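Local coordinates for protein polyphenol oxidase, chloroplastic (Malus domestica, PDB 6ELV) that oxidises mono- and o-diphenols to o-diquinones as a full-length tyrosinase-family enzyme, and is represented here by its recombinantly expressed C-terminal domain, at residues Asp70-Pro75 / Glu118-Val123; Glu82-Phe87 / Thr109-Glu114. One frame throughout, in Å; residues are numbered along the deposited sequence.

Interaction 1 of 2, residues Asp70-Pro75 / Glu118-Val123. With CA (calcium ion), chain B.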
ATOM      1  N   ASP A  70      -6.649 -10.966   1.498  1.00  7.75           N
ATOM      2  CA  ASP A  70      -6.611 -12.005   0.480  1.00  8.37           C
ATOM      3  C   ASP A  70      -7.507 -11.599  -0.687  1.00  7.56           C
ATOM      4  O   ASP A  70      -8.678 -11.240  -0.494  1.00  8.45           O
ATOM      5  CB  ASP A  70      -7.084 -13.303   1.142  1.00  8.79           C
ATOM      6  CG  ASP A  70      -6.951 -14.524   0.259  1.00  8.32           C
ATOM      7  OD1 ASP A  70      -7.469 -14.506  -0.881  1.00  8.57           O
ATOM      8  OD2 ASP A  70      -6.373 -15.536   0.728  1.00  9.72           O
ATOM      9  N   VAL A  71      -6.948 -11.662  -1.899  1.00  8.15           N
ATOM     10  CA  VAL A  71      -7.643 -11.246  -3.110  1.00  8.90           C
ATOM     11  C   VAL A  71      -8.936 -12.013  -3.350  1.00  8.55           C
ATOM     12  O   VAL A  71      -9.823 -11.523  -4.052  1.00 10.23           O
ATOM     13  CB  VAL A  71      -6.675 -11.350  -4.308  1.00 10.16           C
ATOM     14  CG1 VAL A  71      -6.360 -12.810  -4.626  1.00 10.71           C
ATOM     15  CG2 VAL A  71      -7.219 -10.605  -5.516  1.00 11.11           C
ATOM     16  N   ASP A  72      -9.067 -13.205  -2.791  1.00  8.06           N
ATOM     17  CA  ASP A  72     -10.249 -14.024  -3.003  1.00  8.98           C
ATOM     18  C   ASP A  72     -11.363 -13.753  -1.997  1.00  9.20           C
ATOM     19  O   ASP A  72     -12.444 -14.345  -2.107  1.00 10.23           O
ATOM     20  CB  ASP A  72      -9.841 -15.486  -2.926  1.00  9.40           C
ATOM     21  CG  ASP A  72      -8.723 -15.827  -3.897  1.00  9.64           C
ATOM     22  OD1 ASP A  72      -8.922 -15.595  -5.111  1.00 11.08           O
ATOM     23  OD2 ASP A  72      -7.649 -16.303  -3.458  1.00  9.95           O
ATOM     24  N   ASP A  73     -11.139 -12.886  -1.019  1.00  8.83           N
ATOM     25  CA  ASP A  73     -12.196 -12.537  -0.081  1.00  9.84           C
ATOM     26  C   ASP A  73     -13.308 -11.791  -0.811  1.00 12.28           C
ATOM     27  O   ASP A  73     -13.056 -11.014  -1.730  1.00 14.08           O
ATOM     28  CB  ASP A  73     -11.684 -11.557   0.972  1.00  9.74           C
ATOM     29  CG  ASP A  73     -10.645 -12.134   1.897  1.00  9.10           C
ATOM     30  OD1 ASP A  73     -10.388 -13.359   1.896  1.00 10.14           O
ATOM     31  OD2 ASP A  73     -10.085 -11.309   2.661  1.00 10.78           O
ATOM     32  N   LEU A  74     -14.544 -11.989  -0.367  1.00 14.98           N
ATOM     33  CA  LEU A  74     -15.672 -11.226  -0.917  1.00 17.74           C
ATOM     34  C   LEU A  74     -15.630  -9.754  -0.504  1.00 21.61           C
ATOM     35  O   LEU A  74     -15.658  -9.457   0.694  1.00 21.96           O
ATOM     36  CB  LEU A  74     -16.986 -11.847  -0.465  1.00 18.61           C
ATOM     37  CG  LEU A  74     -17.253 -13.212  -1.098  1.00 18.40           C
ATOM     38  CD1 LEU A  74     -18.645 -13.718  -0.734  1.00 19.72           C
ATOM     39  CD2 LEU A  74     -17.070 -13.139  -2.620  1.00 20.74           C
ATOM     40  N   PRO A  75     -15.584  -8.803  -1.449  1.00 23.82           N
ATOM     41  CA  PRO A  75     -15.655  -7.377  -1.065  1.00 25.04           C
ATOM     42  C   PRO A  75     -16.989  -6.998  -0.455  1.00 23.28           C
ATOM     43  O   PRO A  75     -17.063  -6.013   0.293  1.00 23.69           O
ATOM     44  CB  PRO A  75     -15.443  -6.640  -2.402  1.00 27.81           C
ATOM     45  CG  PRO A  75     -14.810  -7.650  -3.308  1.00 29.77           C
ATOM     46  CD  PRO A  75     -15.392  -8.977  -2.901  1.00 28.52           C
ATOM     47  N   GLU A 118      -0.328 -16.934   1.112  1.00 13.21           N
ATOM     48  CA  GLU A 118       1.000 -17.193   0.561  1.00 15.51           C
ATOM     49  C   GLU A 118       0.944 -17.880  -0.790  1.00 13.92           C
ATOM     50  O   GLU A 118       1.921 -17.823  -1.539  1.00 15.43           O
ATOM     51  CB  GLU A 118       1.818 -18.083   1.498  1.00 20.76           C
ATOM     52  CG  GLU A 118       2.299 -17.421   2.769  1.00 26.90           C
ATOM     53  CD  GLU A 118       2.997 -18.411   3.688  1.00 32.60           C
ATOM     54  OE1 GLU A 118       2.282 -19.229   4.308  1.00 34.63           O
ATOM     55  OE2 GLU A 118       4.242 -18.380   3.794  1.00 35.33           O
ATOM     56  N   ASP A 119      -0.164 -18.551  -1.092  1.00 14.08           N
ATOM     57  CA  ASP A 119      -0.383 -19.289  -2.324  1.00 16.34           C
ATOM     58  C   ASP A 119      -0.975 -18.436  -3.433  1.00 13.48           C
ATOM     59  O   ASP A 119      -1.195 -18.952  -4.532  1.00 15.92           O
ATOM     60  CB  ASP A 119      -1.373 -20.424  -2.044  1.00 22.03           C
ATOM     61  CG  ASP A 119      -2.730 -19.904  -1.568  1.00 24.76           C
ATOM     62  OD1 ASP A 119      -2.787 -19.304  -0.471  1.00 23.28           O
ATOM     63  OD2 ASP A 119      -3.737 -20.081  -2.291  1.00 26.79           O
ATOM     64  N   ASP A 120      -1.281 -17.170  -3.166  1.00 11.13           N
ATOM     65  CA  ASP A 120      -1.966 -16.321  -4.132  1.00 10.28           C
ATOM     66  C   ASP A 120      -0.951 -15.538  -4.966  1.00  9.91           C
ATOM     67  O   ASP A 120       0.181 -15.290  -4.543  1.00 11.10           O
ATOM     68  CB  ASP A 120      -2.889 -15.325  -3.421  1.00 10.22           C
ATOM     69  CG  ASP A 120      -4.065 -15.985  -2.693  1.00 10.14           C
ATOM     70  OD1 ASP A 120      -4.447 -17.133  -3.008  1.00 11.52           O
ATOM     71  OD2 ASP A 120      -4.627 -15.320  -1.805  1.00 10.34           O
ATOM     72  N   ASP A 121      -1.379 -15.121  -6.159  1.00 10.39           N
ATOM     73  CA  ASP A 121      -0.524 -14.356  -7.063  1.00 11.10           C
ATOM     74  C   ASP A 121      -0.675 -12.847  -6.901  1.00 10.51           C
ATOM     75  O   ASP A 121       0.132 -12.096  -7.462  1.00 11.87           O
ATOM     76  CB  ASP A 121      -0.814 -14.720  -8.520  1.00 14.57           C
ATOM     77  CG  ASP A 121      -0.225 -16.056  -8.911  1.00 19.47           C
ATOM     78  OD1 ASP A 121       0.890 -16.378  -8.453  1.00 22.45           O
ATOM     79  OD2 ASP A 121      -0.874 -16.792  -9.676  1.00 23.41           O
ATOM     80  N   SER A 122      -1.685 -12.392  -6.164  1.00 10.08           N
ATOM     81  CA  SER A 122      -1.917 -10.975  -5.938  1.00  9.84           C
ATOM     82  C   SER A 122      -2.586 -10.847  -4.586  1.00  8.75           C
ATOM     83  O   SER A 122      -3.036 -11.837  -4.012  1.00  9.60           O
ATOM     84  CB  SER A 122      -2.831 -10.396  -7.011  1.00 11.45           C
ATOM     85  OG  SER A 122      -4.074 -11.073  -7.029  1.00 15.08           O
ATOM     86  N   VAL A 123      -2.644  -9.610  -4.081  1.00  8.78           N
ATOM     87  CA  VAL A 123      -3.314  -9.279  -2.829  1.00  8.12           C
ATOM     88  C   VAL A 123      -4.109  -8.002  -3.046  1.00  8.41           C
ATOM     89  O   VAL A 123      -3.921  -7.289  -4.032  1.00 10.35           O
ATOM     90  CB  VAL A 123      -2.326  -9.110  -1.656  1.00  9.41           C
ATOM     91  CG1 VAL A 123      -1.547 -10.398  -1.422  1.00 11.50           C
ATOM     92  CG2 VAL A 123      -1.377  -7.925  -1.912  1.00 10.52           C
TER
HETATM   93 CA    CA B 601      -6.514 -16.790  -1.402  1.00  5.27          CA
HETATM   94  O   HOH W   1      -4.305 -12.643  -1.732  1.00  9.50           O
HETATM   95  O   HOH W   2      -6.806 -19.098  -2.229  1.00 12.58           O
HETATM   96  O   HOH W   3      -5.263 -18.199   0.108  1.00 12.67           O

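Interaction 2 of 2, residues Glu82-Phe87 / Thr109-Glu114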
ATOM      1  N   GLU A  82      -5.927  -6.753   7.208  1.00 10.09           N
ATOM      2  CA  GLU A  82      -4.876  -6.838   8.211  1.00 10.07           C
ATOM      3  C   GLU A  82      -3.972  -5.624   8.088  1.00  8.48           C
ATOM      4  O   GLU A  82      -3.454  -5.347   7.003  1.00  8.49           O
ATOM      5  CB  GLU A  82      -4.038  -8.087   7.951  1.00 13.27           C
ATOM      6  CG  GLU A  82      -3.015  -8.349   9.002  1.00 13.57           C
ATOM      7  CD  GLU A  82      -3.642  -8.744  10.321  1.00 17.39           C
ATOM      8  OE1 GLU A  82      -4.762  -9.304  10.317  1.00 19.60           O
ATOM      9  OE2 GLU A  82      -3.012  -8.470  11.366  1.00 19.99           O
ATOM     10  N   PHE A  83      -3.747  -4.941   9.208  1.00  8.34           N
ATOM     11  CA  PHE A  83      -2.926  -3.741   9.220  1.00  8.47           C
ATOM     12  C   PHE A  83      -1.488  -4.061   8.828  1.00  7.45           C
ATOM     13  O   PHE A  83      -0.856  -4.965   9.388  1.00  8.82           O
ATOM     14  CB  PHE A  83      -2.961  -3.137  10.623  1.00  9.28           C
ATOM     15  CG  PHE A  83      -2.068  -1.942  10.786  1.00  9.30           C
ATOM     16  CD1 PHE A  83      -2.396  -0.720  10.205  1.00 10.01           C
ATOM     17  CD2 PHE A  83      -0.895  -2.025  11.514  1.00 10.19           C
ATOM     18  CE1 PHE A  83      -1.569   0.392  10.350  1.00 11.01           C
ATOM     19  CE2 PHE A  83      -0.069  -0.898  11.657  1.00 11.41           C
ATOM     20  CZ  PHE A  83      -0.421   0.296  11.076  1.00 11.30           C
ATOM     21  N   ALA A  84      -0.952  -3.272   7.897  1.00  7.17           N
ATOM     22  CA  ALA A  84       0.421  -3.422   7.426  1.00  7.66           C
ATOM     23  C   ALA A  84       1.348  -2.280   7.829  1.00  7.19           C
ATOM     24  O   ALA A  84       2.567  -2.500   7.919  1.00  8.05           O
ATOM     25  CB  ALA A  84       0.451  -3.558   5.900  1.00  8.21           C
ATOM     26  N   GLY A  85       0.827  -1.079   8.046  1.00  7.58           N
ATOM     27  CA  GLY A  85       1.662   0.058   8.385  1.00  7.67           C
ATOM     28  C   GLY A  85       0.946   1.348   8.063  1.00  7.27           C
ATOM     29  O   GLY A  85      -0.193   1.351   7.605  1.00  8.79           O
ATOM     30  N   SER A  86       1.638   2.453   8.315  1.00  7.61           N
ATOM     31  CA  SER A  86       1.060   3.781   8.147  0.50  7.27           C
ATOM     32  C   SER A  86       2.108   4.727   7.608  1.00  7.56           C
ATOM     33  O   SER A  86       3.303   4.569   7.870  1.00  9.52           O
ATOM     34  CB  SER A  86       0.598   4.396   9.471  0.50  8.01           C
ATOM     35  OG  SER A  86      -0.359   3.590  10.112  0.50  7.31           O
ATOM     36  N   PHE A  87       1.644   5.724   6.863  1.00  8.23           N
ATOM     37  CA  PHE A  87       2.463   6.864   6.489  1.00  8.43           C
ATOM     38  C   PHE A  87       2.021   8.065   7.316  1.00  7.99           C
ATOM     39  O   PHE A  87       0.825   8.368   7.372  1.00  8.56           O
ATOM     40  CB  PHE A  87       2.290   7.228   5.017  1.00 10.00           C
ATOM     41  CG  PHE A  87       3.082   8.433   4.649  1.00 10.69           C
ATOM     42  CD1 PHE A  87       4.444   8.322   4.448  1.00 12.51           C
ATOM     43  CD2 PHE A  87       2.497   9.689   4.614  1.00 11.17           C
ATOM     44  CE1 PHE A  87       5.197   9.426   4.165  1.00 14.34           C
ATOM     45  CE2 PHE A  87       3.248  10.800   4.340  1.00 12.00           C
ATOM     46  CZ  PHE A  87       4.603  10.673   4.117  1.00 13.21           C
ATOM     47  N   THR A 109       6.035 -10.318   4.315  1.00  8.59           N
ATOM     48  CA  THR A 109       6.221 -11.767   4.369  1.00  9.47           C
ATOM     49  C   THR A 109       5.422 -12.401   5.505  1.00  9.23           C
ATOM     50  O   THR A 109       4.665 -13.360   5.290  1.00  9.86           O
ATOM     51  CB  THR A 109       7.713 -12.100   4.426  1.00 10.54           C
ATOM     52  OG1 THR A 109       8.305 -11.709   3.181  1.00 10.94           O
ATOM     53  CG2 THR A 109       7.931 -13.595   4.655  1.00 12.51           C
ATOM     54  N   ASP A 110       5.564 -11.881   6.726  1.00  8.92           N
ATOM     55  CA  ASP A 110       4.803 -12.448   7.838  1.00  9.52           C
ATOM     56  C   ASP A 110       3.307 -12.217   7.661  1.00  8.94           C
ATOM     57  O   ASP A 110       2.492 -13.098   7.972  1.00 10.06           O
ATOM     58  CB  ASP A 110       5.264 -11.848   9.169  1.00  9.86           C
ATOM     59  CG  ASP A 110       6.693 -12.207   9.519  1.00 11.13           C
ATOM     60  OD1 ASP A 110       7.100 -13.365   9.280  1.00 12.78           O
ATOM     61  OD2 ASP A 110       7.411 -11.324  10.044  1.00 12.05           O
ATOM     62  N   LEU A 111       2.931 -11.027   7.192  1.00  8.40           N
ATOM     63  CA  LEU A 111       1.519 -10.722   7.008  1.00  8.55           C
ATOM     64  C   LEU A 111       0.855 -11.737   6.081  1.00  8.68           C
ATOM     65  O   LEU A 111      -0.253 -12.211   6.365  1.00  9.75           O
ATOM     66  CB  LEU A 111       1.376  -9.297   6.473  1.00  9.06           C
ATOM     67  CG  LEU A 111      -0.048  -8.730   6.388  1.00  9.70           C
ATOM     68  CD1 LEU A 111      -0.034  -7.214   6.394  1.00 11.85           C
ATOM     69  CD2 LEU A 111      -0.786  -9.202   5.143  1.00 12.94           C
ATOM     70  N   LEU A 112       1.511 -12.074   4.966  1.00  8.45           N
ATOM     71  CA  LEU A 112       0.895 -13.006   4.027  1.00  9.70           C
ATOM     72  C   LEU A 112       0.701 -14.376   4.661  1.00 10.03           C
ATOM     73  O   LEU A 112      -0.282 -15.068   4.378  1.00 10.89           O
ATOM     74  CB  LEU A 112       1.728 -13.109   2.753  1.00 12.02           C
ATOM     75  CG  LEU A 112       1.803 -11.822   1.938  1.00 13.11           C
ATOM     76  CD1 LEU A 112       2.644 -12.027   0.689  1.00 17.79           C
ATOM     77  CD2 LEU A 112       0.422 -11.249   1.604  1.00 17.47           C
ATOM     78  N   GLU A 113       1.637 -14.796   5.511  1.00 10.40           N
ATOM     79  CA  GLU A 113       1.469 -16.055   6.231  1.00 11.44           C
ATOM     80  C   GLU A 113       0.289 -15.981   7.195  1.00 11.50           C
ATOM     81  O   GLU A 113      -0.496 -16.932   7.310  1.00 13.24           O
ATOM     82  CB  GLU A 113       2.762 -16.392   6.980  1.00 14.83           C
ATOM     83  CG  GLU A 113       2.745 -17.733   7.683  1.00 22.59           C
ATOM     84  CD  GLU A 113       4.043 -18.025   8.415  1.00 30.12           C
ATOM     85  OE1 GLU A 113       5.041 -17.316   8.173  1.00 32.77           O
ATOM     86  OE2 GLU A 113       4.070 -18.969   9.228  1.00 34.17           O
ATOM     87  N   GLU A 114       0.150 -14.854   7.894  1.00 11.12           N
ATOM     88  CA  GLU A 114      -0.905 -14.702   8.892  1.00 12.58           C
ATOM     89  C   GLU A 114      -2.286 -14.669   8.254  1.00 12.97           C
ATOM     90  O   GLU A 114      -3.236 -15.250   8.789  1.00 15.11           O
ATOM     91  CB  GLU A 114      -0.647 -13.441   9.712  1.00 13.83           C
ATOM     92  CG  GLU A 114       0.566 -13.583  10.601  1.00 15.77           C
ATOM     93  CD  GLU A 114       1.117 -12.257  11.065  1.00 19.93           C
ATOM     94  OE1 GLU A 114       0.363 -11.262  11.035  1.00 23.33           O
ATOM     95  OE2 GLU A 114       2.308 -12.210  11.445  1.00 20.57           O
TER

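Interaction 1 of 2, residues Asp70-Pro75 / Glu118-Val123
Asp70, Asp72 and Asp120 close on one calcium ion and tie two loops together through a shared metal. Asp70, with CG anti to its backbone N (chi1 -173°), and Asp120 each clamp it with both carboxylate oxygens, their planes 81° apart as the side chains cross; Asp120 OD2 lies 2.4 Å from the calcium. Asp72, tip to tip with Asp120, gives OD2 alone, 2.4 Å from the calcium, and two waters complete seven oxygen ligands. Oxygens of different carboxylates come as near as 3.1 Å between Asp70 OD2 and Asp120 OD2, a closeness the cation presumably pays for.

In the second shell, Asp119 accepts a hydrogen bond from each metal-bound water. Asp72 N donates to Asp70 OD1 (2.8 Å), whose anti lone pair it uses, an Asx turn inside the type I turn Asp70-Asp73. A further water accepts from Val71 N and donates to Asp120 OD2 and Ser122 O, bridging the segments. Farther from this water, Val71 CG2 rests 3.5 Å from Ser122 OG, while CG1 lies against Ser122 O.

The site lies where strand 62-70 ends and strand 122-131 begins; Val71 and Ser122 both touch Val28 of strand 25-30, and Val123 packs on helix 109-115.

Interaction 2 of 2, residues Glu82-Phe87 / Thr109-Glu114
Leu111 points from helix 109-115 toward the strand, with CG anti to its backbone N (chi1 -172°), and Glu82 likewise has CG anti to N (chi1 -174°). These rotations bring Leu111 CG and Glu82 CG to 4.0 Å of each other, and the side chains pass one another running opposite ways. The Leu111 CD1 methyl does most of the touching: it meets the Ala84 CB methyl at 3.7 Å and also lies 3.8 Å from the carbonyl oxygen Phe83 O, with Glu82 O close by.

Beyond CG the Glu82 chain bends at chi2, and its carboxylate comes near that of Glu114, one helical turn after Leu111; Glu82 OE2 and Glu114 OE1 stand 4.4 Å apart. Strand and helix run almost antiparallel, at 168°, with axes 9.8 Å apart at closest approach.

A classic beta bulge sets Ala84 and Gly85 together opposite Val66 of strand 62-70, and Gly85 N sits 3.5 Å above the Phe83 ring, over its centre. Strand 82-89 forms an edge of its sheet within this chain, while Leu111 also touches Val68 on the neighbouring strand 62-70, and Ala84 reaches Leu106 of strand 99-107.

The attraction across this contact is therefore that of aliphatic groups, centred on one leucine, whereas the glutamate pair at the surface would, if both are charged, repel mildly rather than bind.

The two contacts illustrate how chemistry can differ with place in a fold. Interaction 1, partly buried at a strand junction, joins a loop to the approach and start of a strand through a cation and ordered water; interaction 2, a surface contact, joins a sheet edge to a helix through aliphatic groups. Acidic side chains occur in both, gathered by a metal in the first and merely neighbours in the second. Both reach the same sheet, and interaction 2 is nested within the chain loop that interaction 1 closes. Their centres are 14 Å apart, yet they touch: Val123 CG1 meets Leu112 CD2 at 3.7 Å, and Glu118 packs against Glu113, where helix 109-115 leads on to strand 122-131.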